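Local coordinates for probable mannosyltransferase KTR4 (Saccharomyces cerevisiae, PDB 5A07), which is a probable mannosyltransferase with a GT-A-type fold, seen here with guanosine-5'-diphosphate and a manganese ion bound, at residues A294-N299 with L362-D367. Sequence-based numbering, arbitrary orientation.
Sequences AWLKDN and LALFAD. With ACT (acetate ion), chain H.
Trp295 meets Ala363 with the six-membered end of its indole: CZ3 lies 4.0 Å from Ala363 CB, with the methyl close to the ring plane. With CG anti to the backbone N (chi1 -178°), the CE3-CZ3 edge is turned toward the methyl; NE1 is hydrogen-bonded to Asn261 OD1 and the ring stacks with Phe317. The next residue, Leu296, does most of the touching. The methyl rests against its branched end, CD1 and CD2 each 3.7 Å from Ala363 CB, and CD1 also presses on Leu364 CD2, again at 3.7 Å, the two leucines crossing at a slant. Trp273 of helix 272-282 packs on Leu296, and Thr276 on Leu364. Lys297 turns elsewhere: bent at chi2 and chi3, its chain brings NZ to the acetate, probably a component of the crystallisation solution, 2.9 Å from OXT. NZ also hydrogen-bonds to Leu53 O and Gly311 O, and Tyr306 OH lies within hydrogen-bonding distance of both NZ and the acetate. No hydrogen bond links the two segments themselves, though backbone bonds of Ala363 with Ala292 and Leu364 with Asn288 join the same regions. This is buried apolar helix-helix packing, joining helix 293-297 to helix 354-365 within a GT-A glycosyltransferase fold.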
loop_
_atom_site.group_PDB
_atom_site.type_symbol
_atom_site.label_atom_id
_atom_site.label_comp_id
_atom_site.label_asym_id
_atom_site.label_seq_id
_atom_site.Cartn_x
_atom_site.Cartn_y
_atom_site.Cartn_z
ATOM N N ALA B 294 -12.697 -12.342 -0.401
ATOM C CA ALA B 294 -12.857 -12.644 0.970
ATOM C C ALA B 294 -12.201 -11.575 1.903
ATOM O O ALA B 294 -12.757 -11.169 2.943
ATOM C CB ALA B 294 -12.307 -14.040 1.223
ATOM N N TRP B 295 -11.038 -11.129 1.516
ATOM C CA TRP B 295 -10.309 -10.087 2.258
ATOM C C TRP B 295 -11.102 -8.805 2.375
ATOM O O TRP B 295 -11.115 -8.188 3.446
ATOM C CB TRP B 295 -8.995 -9.824 1.544
ATOM C CG TRP B 295 -8.039 -8.845 2.107
ATOM C CD1 TRP B 295 -7.406 -8.910 3.300
ATOM C CD2 TRP B 295 -7.548 -7.662 1.471
ATOM N NE1 TRP B 295 -6.563 -7.841 3.457
ATOM C CE2 TRP B 295 -6.602 -7.083 2.333
ATOM C CE3 TRP B 295 -7.811 -7.040 0.289
ATOM C CZ2 TRP B 295 -5.948 -5.901 2.035
ATOM C CZ3 TRP B 295 -7.124 -5.885 -0.032
ATOM C CH2 TRP B 295 -6.205 -5.328 0.848
ATOM N N LEU B 296 -11.815 -8.401 1.331
ATOM C CA LEU B 296 -12.727 -7.248 1.398
ATOM C C LEU B 296 -13.992 -7.464 2.287
ATOM O O LEU B 296 -14.566 -6.522 2.799
ATOM C CB LEU B 296 -13.206 -6.898 0.021
ATOM C CG LEU B 296 -12.136 -6.630 -1.027
ATOM C CD1 LEU B 296 -12.739 -6.364 -2.373
ATOM C CD2 LEU B 296 -11.302 -5.414 -0.559
ATOM N N LYS B 297 -14.391 -8.704 2.510
ATOM C CA LYS B 297 -15.676 -9.014 3.128
ATOM C C LYS B 297 -15.565 -9.633 4.500
ATOM O O LYS B 297 -16.582 -9.968 5.090
ATOM C CB LYS B 297 -16.452 -9.958 2.217
ATOM C CG LYS B 297 -16.716 -9.462 0.840
ATOM C CD LYS B 297 -17.536 -8.195 0.760
ATOM C CE LYS B 297 -18.847 -8.306 1.534
ATOM N NZ LYS B 297 -19.714 -7.059 1.378
ATOM N N ASP B 298 -14.360 -9.710 5.079
ATOM C CA ASP B 298 -14.160 -10.331 6.353
ATOM C C ASP B 298 -14.663 -9.462 7.469
ATOM O O ASP B 298 -14.061 -8.411 7.815
ATOM C CB ASP B 298 -12.680 -10.687 6.626
ATOM C CG ASP B 298 -12.524 -11.656 7.795
ATOM O OD1 ASP B 298 -13.513 -11.895 8.533
ATOM O OD2 ASP B 298 -11.383 -12.103 8.089
ATOM N N ASN B 299 -15.736 -9.921 8.120
ATOM C CA ASN B 299 -16.395 -9.138 9.143
ATOM C C ASN B 299 -16.108 -9.675 10.512
ATOM O O ASN B 299 -16.622 -9.160 11.523
ATOM C CB ASN B 299 -17.931 -9.153 8.915
ATOM C CG ASN B 299 -18.494 -10.563 8.845
ATOM O OD1 ASN B 299 -17.980 -11.415 8.146
ATOM N ND2 ASN B 299 -19.576 -10.794 9.551
ATOM N N LEU B 362 -6.987 -3.032 -6.453
ATOM C CA LEU B 362 -6.182 -4.242 -6.587
ATOM C C LEU B 362 -7.036 -5.518 -6.292
ATOM O O LEU B 362 -6.909 -6.521 -6.928
ATOM C CB LEU B 362 -4.990 -4.151 -5.635
ATOM C CG LEU B 362 -3.871 -3.240 -6.076
ATOM C CD1 LEU B 362 -2.988 -2.967 -4.845
ATOM C CD2 LEU B 362 -3.050 -3.877 -7.184
ATOM N N ALA B 363 -7.847 -5.471 -5.263
ATOM C CA ALA B 363 -8.582 -6.656 -4.847
ATOM C C ALA B 363 -9.713 -7.009 -5.863
ATOM O O ALA B 363 -10.027 -8.183 -6.063
ATOM C CB ALA B 363 -9.178 -6.411 -3.481
ATOM N N LEU B 364 -10.313 -5.987 -6.469
ATOM C CA LEU B 364 -11.463 -6.193 -7.366
ATOM C C LEU B 364 -11.025 -6.448 -8.792
ATOM O O LEU B 364 -11.659 -7.280 -9.495
ATOM C CB LEU B 364 -12.393 -4.981 -7.335
ATOM C CG LEU B 364 -13.080 -4.858 -5.992
ATOM C CD1 LEU B 364 -13.726 -3.511 -5.893
ATOM C CD2 LEU B 364 -14.100 -5.941 -5.756
ATOM N N PHE B 365 -9.931 -5.817 -9.253
ATOM C CA PHE B 365 -9.630 -5.761 -10.680
ATOM C C PHE B 365 -8.425 -6.521 -11.071
ATOM O O PHE B 365 -8.041 -6.449 -12.219
ATOM C CB PHE B 365 -9.519 -4.303 -11.200
ATOM C CG PHE B 365 -10.667 -3.405 -10.769
ATOM C CD1 PHE B 365 -11.967 -3.869 -10.798
ATOM C CD2 PHE B 365 -10.445 -2.118 -10.396
ATOM C CE1 PHE B 365 -13.046 -3.072 -10.385
ATOM C CE2 PHE B 365 -11.475 -1.310 -9.958
ATOM C CZ PHE B 365 -12.794 -1.788 -9.951
ATOM N N ALA B 366 -7.827 -7.275 -10.140
ATOM C CA ALA B 366 -6.609 -8.037 -10.404
ATOM C C ALA B 366 -6.691 -9.371 -9.702
ATOM O O ALA B 366 -7.410 -9.529 -8.718
ATOM C CB ALA B 366 -5.368 -7.314 -9.918
ATOM N N ASP B 367 -5.917 -10.297 -10.219
ATOM C CA ASP B 367 -5.785 -11.610 -9.673
ATOM C C ASP B 367 -4.956 -11.527 -8.392
ATOM O O ASP B 367 -3.818 -11.087 -8.416
ATOM C CB ASP B 367 -4.992 -12.497 -10.665
ATOM C CG ASP B 367 -4.914 -13.942 -10.219
ATOM O OD1 ASP B 367 -4.789 -14.284 -9.007
ATOM O OD2 ASP B 367 -4.968 -14.825 -11.095
HETATM C C ACT H . -23.276 -6.591 2.840
HETATM O O ACT H . -23.028 -7.180 3.927
HETATM O OXT ACT H . -22.499 -6.535 1.852
HETATM C CH3 ACT H . -24.619 -5.882 2.700
#